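Local structure of 7,8-dihydro-6-hydroxymethylpterin pyrophosphokinase-dihydropteroate synthase (Plasmodium falciparum, 6JWS) at residues B[374-377]-B[382-385]; B[537-542]-B[608-613]; B[180-185]-B[232-237]. The protein probably catalyses two consecutive steps of folate biosynthesis, pyrophosphorylation of 6-hydroxymethyl-7,8-dihydropterin by ATP and condensation of the product with 4-aminobenzoate. The protein carries 1 engineered substitution. All coordinates share one frame; numbering follows the deposited sequence.

Contact 1: residues B[374-377]-B[382-385]; sequences RIYV and ISYL
Three backbone hydrogen bonds tie residues 374-377 to residues 382-385 in a beta hairpin at the edge of the antiparallel sheet. Tyr376 and Ser383 form the hydrogen-bonded pair: Tyr376 N donates to Ser383 O at 2.9 Å and Ser383 N returns a bond to Tyr376 O. Leu385 N then reaches Arg374 O, which also accepts from a water that bridges to Leu385 O.

The aromatic contact lies on the face carrying Tyr376 and Ser383. With CG of Tyr376 between its backbone N and carbonyl carbon (chi1 72°), the ring swings over the partner strand, and Ser383 CB sits 3.6 Å from the Tyr376 ring centroid in a CH-pi contact, over one face and 20° off the normal. A second water links Ser383 OG to Tyr376 OH.

Apolar contacts complete the pairing. Leu385 CD1 lies 3.7 Å from Tyr376 CD1, while the Leu385 and Arg374 side chains lie side by side, CD2 against CG; the guanidinium salt-bridges Glu599. On the other face, Ile375 CD1 meets Ile382 CG2 at 3.9 Å, and Ile375 CG1 approaches the Tyr384 ring, whose hydroxyl bonds Glu56.

The chemistry implies a division of labour: backbone bonds set the register, while CH-pi contact and water join Tyr376 to Ser383 and aliphatic packing joins Ile375 to Ile382.

Contact 2: residues B[537-542]-B[608-613]; sequences TMDKLT and RKRFIA. With PT1 (pteroic acid), chain I.
Asp539 lays its carboxylate against the outer edge of the Arg610 guanidinium, forming a two-pronged, end-on salt bridge beside the carboxylate end of the bound pteroic acid in the TIM-barrel dihydropteroate synthase domain. The two side chains come from opposite directions, one from the loop after strand 525-529 and the other from the segment 608-613. Arg610 NH2 meets Asp539 OD1 at 2.8 Å on its syn lone pair. The second prong is less regular: NH1 meets OD2 from 36° above the carboxylate plane, although both acceptors lie near the plane of the guanidinium. The two flat groups are accordingly turned 38° apart.

The same arginine grips the carboxylate of pteroic acid. Arg610 NE and NH2 both donate to O23, and Arg610 N bonds pteroic acid O22 at 2.9 Å. A bend at chi3 (-60°) turns the guanidinium so that one edge faces the ligand and another faces Asp539. The aspartate is thus a second-shell residue that fixes the rotation of a first-shell one, and its negative charge may partly offset that of the arginine.

The extended Lys609 chain crosses one face of the aminobenzoate ring, its CE 3.6 Å from pteroic acid C15, on its way to the pterin. There the ammonium is shared among the backbone oxygens of Gly605 and Leu578 and the ligand, with Lys609 NZ 2.6 Å from O1 of pteroic acid.

Contact 3: residues B[180-185]-B[232-237]; sequences MLVVIK and YKILSK. With ATP (adenosine-5'-triphosphate), chain J.
Val182, a branched knob on helix 177-190, fits against Ile234 and Leu235 on helix 228-236 where the two helices cross almost perpendicularly in the HPPK domain. The short segments have axes 9.4 Å apart and inclined at 88°, so the contact is a compact patch around the crossing point.

The bumps are methyl groups. Both branches of Val182 engage Ile234: Val182 CG1 rests 3.8 Å from Ile234 CG2, while Val182 CG2 faces Ile234 CD1 at the end of that side chain. The isoleucine thereby embraces the valine, the two side chains meeting at about a right angle. Val182 CG1 also borders Leu235 CD2, so it occupies the hollow between two successive residues of the other helix.

Leu235 supplies the reciprocal bump. With CG of Leu235 beside its backbone N (chi1 -70°) and CD1 continuing the extended chain, the other branch, CD2, is turned to the groove between Val182 and Val183. Leu235 CD2 lies 3.9 Å from Val183 CA, against the backbone itself, and the Leu235 and Val183 side chains slide past each other in opposite directions. All four side chains are buried, and the contact is wholly apolar.

Other sides of helix 177-190 serve the core and the nucleotide. Met180 and Ile184 pack on strands 16-24 and 208-214, whereas Leu181 and Lys185 line the ATP pocket. At the adenine, Leu181 CD1 approaches ATP C2 to 3.7 Å.

In the fold
The three contacts illustrate how a bifunctional chain distributes its tasks. Contact 3 belongs to the HPPK part and contact 2 to the pterin-binding TIM barrel; their centres are about 57 Å apart, on opposite sides of the chain's centre. Contact 1 lies between, its centre about 31 Å from that of contact 2 and about 33 Å from that of contact 3. Its hairpin extends the antiparallel sheet that helix 177-190 of contact 3 packs on, just before the barrel's strand 390-396. Contact 2 binds pteroic acid directly and contact 3 borders ATP, whereas the Tyr376 side chain of contact 1 stays about 13 Å from a bound pteroic acid.

Contact 1: residues B[374-377]-B[382-385]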
loop_
_atom_site.group_PDB
_atom_site.type_symbol
_atom_site.label_atom_id
_atom_site.label_comp_id
_atom_site.label_asym_id
_atom_site.label_seq_id
_atom_site.Cartn_x
_atom_site.Cartn_y
_atom_site.Cartn_z
ATOM N N ARG B 374 3.446 -3.261 21.885
ATOM C CA ARG B 374 4.782 -2.709 22.073
ATOM C C ARG B 374 4.730 -1.175 22.048
ATOM O O ARG B 374 4.122 -0.560 21.164
ATOM C CB ARG B 374 5.738 -3.323 21.043
ATOM C CG ARG B 374 7.194 -2.887 21.193
ATOM C CD ARG B 374 8.076 -4.099 21.402
ATOM N NE ARG B 374 8.330 -4.759 20.162
ATOM C CZ ARG B 374 8.458 -6.055 19.986
ATOM N NH1 ARG B 374 8.352 -6.899 20.996
ATOM N NH2 ARG B 374 8.673 -6.501 18.761
ATOM N N ILE B 375 5.400 -0.551 23.025
ATOM C CA ILE B 375 5.428 0.900 23.139
ATOM C C ILE B 375 6.865 1.402 22.984
ATOM O O ILE B 375 7.789 0.789 23.510
ATOM C CB ILE B 375 4.843 1.299 24.507
ATOM C CG1 ILE B 375 3.318 1.141 24.542
ATOM C CG2 ILE B 375 5.278 2.704 24.905
ATOM C CD1 ILE B 375 2.750 1.141 25.957
ATOM N N TYR B 376 7.033 2.566 22.327
ATOM C CA TYR B 376 8.302 3.289 22.388
ATOM C C TYR B 376 8.049 4.697 22.934
ATOM O O TYR B 376 6.901 5.147 22.930
ATOM C CB TYR B 376 9.012 3.298 21.023
ATOM C CG TYR B 376 8.359 4.179 19.987
ATOM C CD1 TYR B 376 7.259 3.726 19.279
ATOM C CD2 TYR B 376 8.817 5.464 19.708
ATOM C CE1 TYR B 376 6.649 4.494 18.303
ATOM C CE2 TYR B 376 8.203 6.257 18.741
ATOM C CZ TYR B 376 7.117 5.766 18.028
ATOM O OH TYR B 376 6.460 6.489 17.066
ATOM N N VAL B 377 9.114 5.395 23.380
ATOM C CA VAL B 377 8.921 6.727 23.957
ATOM C C VAL B 377 9.831 7.755 23.277
ATOM O O VAL B 377 11.044 7.556 23.167
ATOM C CB VAL B 377 9.088 6.728 25.493
ATOM C CG1 VAL B 377 8.955 8.123 26.091
ATOM C CG2 VAL B 377 8.095 5.791 26.162
ATOM N N ILE B 382 3.618 7.799 25.868
ATOM C CA ILE B 382 3.439 6.530 25.174
ATOM C C ILE B 382 3.204 6.750 23.674
ATOM O O ILE B 382 2.337 7.533 23.286
ATOM C CB ILE B 382 2.237 5.812 25.820
ATOM C CG1 ILE B 382 2.583 5.261 27.201
ATOM C CG2 ILE B 382 1.628 4.745 24.922
ATOM C CD1 ILE B 382 1.338 4.808 27.945
ATOM N N SER B 383 3.972 6.038 22.836
ATOM C CA SER B 383 3.672 5.877 21.418
ATOM C C SER B 383 3.545 4.379 21.161
ATOM O O SER B 383 4.390 3.607 21.605
ATOM C CB SER B 383 4.758 6.462 20.519
ATOM O OG SER B 383 4.834 7.884 20.585
ATOM N N TYR B 384 2.489 3.970 20.465
ATOM C CA TYR B 384 2.352 2.566 20.127
ATOM C C TYR B 384 3.177 2.286 18.879
ATOM O O TYR B 384 2.950 2.923 17.844
ATOM C CB TYR B 384 0.882 2.210 19.871
ATOM C CG TYR B 384 0.014 2.402 21.085
ATOM C CD1 TYR B 384 0.096 1.535 22.159
ATOM C CD2 TYR B 384 -0.818 3.508 21.192
ATOM C CE1 TYR B 384 -0.650 1.744 23.302
ATOM C CE2 TYR B 384 -1.598 3.715 22.318
ATOM C CZ TYR B 384 -1.507 2.829 23.374
ATOM O OH TYR B 384 -2.279 3.021 24.482
ATOM N N LEU B 385 4.122 1.338 18.991
ATOM C CA LEU B 385 4.969 1.009 17.862
ATOM C C LEU B 385 4.080 0.666 16.667
ATOM O O LEU B 385 3.150 -0.129 16.790
ATOM C CB LEU B 385 5.874 -0.176 18.215
ATOM C CG LEU B 385 6.991 -0.413 17.194
ATOM C CD1 LEU B 385 7.922 0.790 17.156
ATOM C CD2 LEU B 385 7.778 -1.667 17.510
HETATM O O HOH W 1 2.222 -1.342 19.148
HETATM O O HOH W 2 3.951 8.374 17.986
#

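Contact 2: residues B[537-542]-B[608-613]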
loop_
_atom_site.group_PDB
_atom_site.type_symbol
_atom_site.label_atom_id
_atom_site.label_comp_id
_atom_site.label_asym_id
_atom_site.label_seq_id
_atom_site.Cartn_x
_atom_site.Cartn_y
_atom_site.Cartn_z
ATOM N N THR B 537 34.038 10.748 1.841
ATOM C CA THR B 537 34.489 9.394 1.549
ATOM C C THR B 537 33.327 8.420 1.363
ATOM O O THR B 537 33.507 7.393 0.727
ATOM C CB THR B 537 35.483 8.846 2.590
ATOM O OG1 THR B 537 34.797 8.775 3.843
ATOM C CG2 THR B 537 36.759 9.660 2.694
ATOM N N MET B 538 32.157 8.725 1.926
ATOM C CA MET B 538 31.139 7.703 2.137
ATOM C C MET B 538 30.656 7.077 0.827
ATOM O O MET B 538 30.307 5.893 0.817
ATOM C CB MET B 538 29.949 8.233 2.946
ATOM C CG MET B 538 29.218 9.406 2.307
ATOM S SD MET B 538 27.872 9.952 3.392
ATOM C CE MET B 538 27.056 11.127 2.306
ATOM N N ASP B 539 30.663 7.842 -0.271
ATOM C CA ASP B 539 30.113 7.358 -1.533
ATOM C C ASP B 539 30.954 6.223 -2.104
ATOM O O ASP B 539 30.520 5.525 -3.023
ATOM C CB ASP B 539 29.963 8.465 -2.593
ATOM C CG ASP B 539 28.821 9.461 -2.370
ATOM O OD1 ASP B 539 27.824 9.123 -1.640
ATOM O OD2 ASP B 539 28.936 10.591 -2.920
ATOM N N LYS B 540 32.162 6.021 -1.584
ATOM C CA LYS B 540 32.951 4.914 -2.112
ATOM C C LYS B 540 33.015 3.757 -1.122
ATOM O O LYS B 540 33.736 2.803 -1.364
ATOM C CB LYS B 540 34.362 5.375 -2.509
ATOM C CG LYS B 540 34.436 6.100 -3.846
ATOM C CD LYS B 540 35.632 7.016 -3.982
ATOM C CE LYS B 540 35.624 7.778 -5.294
ATOM N NZ LYS B 540 36.899 8.507 -5.507
ATOM N N LEU B 541 32.256 3.823 -0.024
ATOM C CA LEU B 541 32.382 2.813 1.015
ATOM C C LEU B 541 31.182 1.880 0.970
ATOM O O LEU B 541 30.472 1.703 1.959
ATOM C CB LEU B 541 32.554 3.500 2.373
ATOM C CG LEU B 541 33.767 4.424 2.481
ATOM C CD1 LEU B 541 33.851 4.999 3.879
ATOM C CD2 LEU B 541 35.059 3.672 2.105
ATOM N N THR B 542 31.060 1.191 -0.158
ATOM C CA THR B 542 29.791 0.702 -0.661
ATOM C C THR B 542 29.747 -0.827 -0.766
ATOM O O THR B 542 28.721 -1.401 -1.176
ATOM C CB THR B 542 29.542 1.490 -1.950
ATOM O OG1 THR B 542 28.459 2.349 -1.613
ATOM C CG2 THR B 542 29.337 0.664 -3.191
ATOM N N ARG B 608 14.900 14.598 -0.157
ATOM C CA ARG B 608 15.667 15.358 -1.125
ATOM C C ARG B 608 17.016 14.707 -1.413
ATOM O O ARG B 608 17.913 15.388 -1.873
ATOM C CB ARG B 608 15.817 16.818 -0.700
ATOM C CG ARG B 608 14.508 17.604 -0.703
ATOM C CD ARG B 608 14.791 19.048 -0.350
ATOM N NE ARG B 608 13.551 19.816 -0.259
ATOM C CZ ARG B 608 13.476 21.111 0.084
ATOM N NH1 ARG B 608 14.579 21.787 0.354
ATOM N NH2 ARG B 608 12.301 21.724 0.156
ATOM N N LYS B 609 17.142 13.395 -1.208
ATOM C CA LYS B 609 18.420 12.728 -1.414
ATOM C C LYS B 609 18.547 12.301 -2.873
ATOM O O LYS B 609 17.546 12.104 -3.563
ATOM C CB LYS B 609 18.573 11.537 -0.458
ATOM C CG LYS B 609 18.621 11.927 1.014
ATOM C CD LYS B 609 19.041 10.856 1.989
ATOM C CE LYS B 609 19.368 11.524 3.321
ATOM N NZ LYS B 609 19.550 10.565 4.437
ATOM N N ARG B 610 19.795 12.092 -3.299
ATOM C CA ARG B 610 20.127 11.796 -4.682
ATOM C C ARG B 610 19.434 10.528 -5.174
ATOM O O ARG B 610 19.078 10.453 -6.343
ATOM C CB ARG B 610 21.644 11.641 -4.829
ATOM C CG ARG B 610 22.442 12.937 -4.776
ATOM C CD ARG B 610 23.909 12.579 -4.534
ATOM N NE ARG B 610 24.179 11.857 -3.285
ATOM C CZ ARG B 610 25.335 11.279 -2.934
ATOM N NH1 ARG B 610 26.386 11.322 -3.744
ATOM N NH2 ARG B 610 25.432 10.654 -1.768
ATOM N N PHE B 611 19.248 9.515 -4.318
ATOM C CA PHE B 611 18.672 8.271 -4.807
ATOM C C PHE B 611 17.247 8.475 -5.335
ATOM O O PHE B 611 16.792 7.672 -6.145
ATOM C CB PHE B 611 18.742 7.153 -3.764
ATOM C CG PHE B 611 17.700 7.207 -2.681
ATOM C CD1 PHE B 611 17.903 7.968 -1.536
ATOM C CD2 PHE B 611 16.514 6.495 -2.804
ATOM C CE1 PHE B 611 16.932 8.018 -0.534
ATOM C CE2 PHE B 611 15.554 6.548 -1.803
ATOM C CZ PHE B 611 15.770 7.283 -0.657
ATOM N N ILE B 612 16.537 9.520 -4.877
ATOM C CA ILE B 612 15.198 9.770 -5.404
ATOM C C ILE B 612 15.260 10.099 -6.903
ATOM O O ILE B 612 14.521 9.511 -7.689
ATOM C CB ILE B 612 14.457 10.876 -4.628
ATOM C CG1 ILE B 612 14.371 10.579 -3.125
ATOM C CG2 ILE B 612 13.088 11.092 -5.258
ATOM C CD1 ILE B 612 13.670 11.644 -2.318
ATOM N N ALA B 613 16.151 11.026 -7.296
ATOM C CA ALA B 613 16.335 11.425 -8.689
ATOM C C ALA B 613 16.693 10.230 -9.562
ATOM O O ALA B 613 16.312 10.186 -10.721
ATOM C CB ALA B 613 17.389 12.494 -8.816
HETATM C C2 PT1 I . 19.311 10.821 8.107
HETATM C C3 PT1 I . 20.005 12.109 8.043
HETATM C C5 PT1 I . 20.298 12.755 9.326
HETATM N N6 PT1 I . 20.365 12.703 6.880
HETATM C C7 PT1 I . 19.301 10.904 10.476
HETATM N N9 PT1 I . 19.925 12.126 10.478
HETATM C C10 PT1 I . 21.031 13.887 6.912
HETATM N N11 PT1 I . 18.951 10.283 11.661
HETATM C C12 PT1 I . 21.337 14.488 8.126
HETATM C C21 PT1 I . 22.297 12.119 -0.414
HETATM O O22 PT1 I . 21.742 12.861 -1.269
HETATM O O1 PT1 I . 19.017 10.172 6.974
HETATM N N4 PT1 I . 18.988 10.287 9.304
HETATM N N8 PT1 I . 20.955 13.927 9.293
HETATM C C13 PT1 I . 21.463 14.507 5.610
HETATM N N14 PT1 I . 22.570 13.689 5.044
HETATM C C15 PT1 I . 22.524 13.305 3.746
HETATM C C16 PT1 I . 23.103 12.081 3.349
HETATM C C17 PT1 I . 21.888 14.171 2.797
HETATM C C18 PT1 I . 23.029 11.700 1.987
HETATM C C19 PT1 I . 21.839 13.784 1.434
HETATM C C20 PT1 I . 22.391 12.541 1.036
HETATM O O23 PT1 I . 22.769 11.024 -0.762
#

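Contact 3: residues B[180-185]-B[232-237]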
loop_
_atom_site.group_PDB
_atom_site.type_symbol
_atom_site.label_atom_id
_atom_site.label_comp_id
_atom_site.label_asym_id
_atom_site.label_seq_id
_atom_site.Cartn_x
_atom_site.Cartn_y
_atom_site.Cartn_z
ATOM N N MET B 180 16.244 -8.019 48.932
ATOM C CA MET B 180 15.894 -7.203 47.778
ATOM C C MET B 180 14.418 -6.820 47.825
ATOM O O MET B 180 14.069 -5.660 47.589
ATOM C CB MET B 180 16.209 -7.886 46.445
ATOM C CG MET B 180 15.795 -7.026 45.256
ATOM S SD MET B 180 16.796 -7.362 43.811
ATOM C CE MET B 180 16.025 -8.877 43.261
ATOM N N LEU B 181 13.554 -7.793 48.142
ATOM C CA LEU B 181 12.128 -7.508 48.176
ATOM C C LEU B 181 11.817 -6.438 49.225
ATOM O O LEU B 181 10.978 -5.561 48.994
ATOM C CB LEU B 181 11.353 -8.802 48.422
ATOM C CG LEU B 181 9.833 -8.655 48.423
ATOM C CD1 LEU B 181 9.335 -8.057 47.112
ATOM C CD2 LEU B 181 9.178 -10.001 48.684
ATOM N N VAL B 182 12.520 -6.494 50.364
ATOM C CA VAL B 182 12.321 -5.502 51.413
ATOM C C VAL B 182 12.614 -4.110 50.853
ATOM O O VAL B 182 11.775 -3.214 50.956
ATOM C CB VAL B 182 13.163 -5.805 52.674
ATOM C CG1 VAL B 182 13.098 -4.665 53.685
ATOM C CG2 VAL B 182 12.785 -7.140 53.318
ATOM N N VAL B 183 13.791 -3.946 50.226
ATOM C CA VAL B 183 14.150 -2.667 49.623
ATOM C C VAL B 183 13.145 -2.274 48.536
ATOM O O VAL B 183 12.800 -1.098 48.414
ATOM C CB VAL B 183 15.596 -2.623 49.094
ATOM C CG1 VAL B 183 15.954 -1.221 48.628
ATOM C CG2 VAL B 183 16.605 -3.095 50.131
ATOM N N ILE B 184 12.666 -3.255 47.758
ATOM C CA ILE B 184 11.698 -2.973 46.710
ATOM C C ILE B 184 10.412 -2.445 47.341
ATOM O O ILE B 184 9.814 -1.489 46.839
ATOM C CB ILE B 184 11.460 -4.216 45.826
ATOM C CG1 ILE B 184 12.604 -4.429 44.830
ATOM C CG2 ILE B 184 10.111 -4.133 45.122
ATOM C CD1 ILE B 184 12.710 -5.846 44.319
ATOM N N LYS B 185 9.990 -3.083 48.444
ATOM C CA LYS B 185 8.806 -2.659 49.183
ATOM C C LYS B 185 8.990 -1.230 49.681
ATOM O O LYS B 185 8.048 -0.447 49.645
ATOM C CB LYS B 185 8.474 -3.640 50.312
ATOM C CG LYS B 185 7.990 -5.009 49.857
ATOM C CD LYS B 185 6.696 -4.949 49.070
ATOM C CE LYS B 185 6.395 -6.252 48.356
ATOM N NZ LYS B 185 5.046 -6.233 47.749
ATOM N N TYR B 232 14.136 -2.607 59.383
ATOM C CA TYR B 232 15.015 -1.466 59.594
ATOM C C TYR B 232 16.473 -1.845 59.326
ATOM O O TYR B 232 17.226 -1.040 58.789
ATOM C CB TYR B 232 14.822 -0.868 60.993
ATOM C CG TYR B 232 15.588 0.409 61.253
ATOM C CD1 TYR B 232 16.899 0.386 61.718
ATOM C CD2 TYR B 232 15.002 1.649 61.041
ATOM C CE1 TYR B 232 17.608 1.555 61.954
ATOM C CE2 TYR B 232 15.695 2.828 61.275
ATOM C CZ TYR B 232 17.001 2.780 61.732
ATOM O OH TYR B 232 17.691 3.933 61.969
ATOM N N LYS B 233 16.866 -3.068 59.697
ATOM C CA LYS B 233 18.267 -3.465 59.657
ATOM C C LYS B 233 18.691 -3.792 58.225
ATOM O O LYS B 233 19.819 -3.494 57.836
ATOM C CB LYS B 233 18.540 -4.647 60.595
ATOM C CG LYS B 233 18.559 -4.336 62.089
ATOM C CD LYS B 233 19.075 -5.501 62.923
ATOM C CE LYS B 233 18.839 -5.355 64.411
ATOM N NZ LYS B 233 19.357 -6.525 65.161
ATOM N N ILE B 234 17.783 -4.430 57.469
ATOM C CA ILE B 234 17.987 -4.739 56.064
ATOM C C ILE B 234 18.132 -3.426 55.298
ATOM O O ILE B 234 19.116 -3.224 54.585
ATOM C CB ILE B 234 16.831 -5.608 55.525
ATOM C CG1 ILE B 234 16.926 -7.051 56.032
ATOM C CG2 ILE B 234 16.760 -5.551 54.002
ATOM C CD1 ILE B 234 15.640 -7.838 55.919
ATOM N N LEU B 235 17.157 -2.528 55.486
ATOM C CA LEU B 235 17.170 -1.228 54.846
ATOM C C LEU B 235 18.473 -0.490 55.171
ATOM O O LEU B 235 19.105 0.061 54.268
ATOM C CB LEU B 235 15.932 -0.432 55.276
ATOM C CG LEU B 235 14.587 -0.926 54.732
ATOM C CD1 LEU B 235 13.462 0.031 55.104
ATOM C CD2 LEU B 235 14.623 -1.116 53.219
ATOM N N SER B 236 18.892 -0.525 56.446
ATOM C CA SER B 236 19.995 0.290 56.942
ATOM C C SER B 236 21.316 -0.175 56.345
ATOM O O SER B 236 22.283 0.580 56.303
ATOM C CB SER B 236 20.066 0.280 58.452
ATOM O OG SER B 236 19.119 1.178 59.007
ATOM N N LYS B 237 21.340 -1.433 55.902
ATOM C CA LYS B 237 22.523 -2.024 55.309
ATOM C C LYS B 237 22.756 -1.420 53.924
ATOM O O LYS B 237 23.862 -1.525 53.397
ATOM C CB LYS B 237 22.350 -3.545 55.250
ATOM C CG LYS B 237 23.457 -4.314 54.545
ATOM C CD LYS B 237 23.327 -5.815 54.716
ATOM C CE LYS B 237 24.150 -6.606 53.718
ATOM N NZ LYS B 237 25.596 -6.284 53.757
HETATM P PG ATP J . 2.718 -11.085 43.265
HETATM O O1G ATP J . 2.121 -11.077 41.869
HETATM O O2G ATP J . 2.985 -12.488 43.784
HETATM O O3G ATP J . 3.939 -10.192 43.361
HETATM P PB ATP J . 0.233 -9.595 44.059
HETATM O O1B ATP J . -0.632 -9.802 45.254
HETATM O O2B ATP J . -0.344 -9.784 42.690
HETATM O O3B ATP J . 1.566 -10.472 44.241
HETATM P PA ATP J . 1.918 -7.430 45.085
HETATM O O1A ATP J . 3.221 -7.353 44.351
HETATM O O2A ATP J . 1.345 -6.167 45.643
HETATM O O3A ATP J . 0.832 -8.115 44.127
HETATM O "O5'" ATP J . 2.023 -8.524 46.257
HETATM C "C5'" ATP J . 3.263 -9.267 46.392
HETATM C "C4'" ATP J . 3.070 -10.383 47.385
HETATM O "O4'" ATP J . 3.605 -11.622 46.850
HETATM C "C3'" ATP J . 3.772 -10.176 48.732
HETATM O "O3'" ATP J . 2.963 -10.734 49.760
HETATM C "C2'" ATP J . 5.115 -10.878 48.507
HETATM O "O2'" ATP J . 5.724 -11.401 49.665
HETATM C "C1'" ATP J . 4.710 -12.048 47.621
HETATM N N9 ATP J . 5.786 -12.492 46.733
HETATM C C8 ATP J . 6.231 -13.781 46.595
HETATM N N7 ATP J . 7.208 -13.888 45.724
HETATM C C5 ATP J . 7.390 -12.596 45.246
HETATM C C6 ATP J . 8.268 -12.061 44.284
HETATM N N6 ATP J . 9.158 -12.793 43.627
HETATM N N1 ATP J . 8.196 -10.726 44.042
HETATM C C2 ATP J . 7.297 -9.997 44.719
HETATM N N3 ATP J . 6.421 -10.398 45.640
HETATM C C4 ATP J . 6.521 -11.724 45.863
#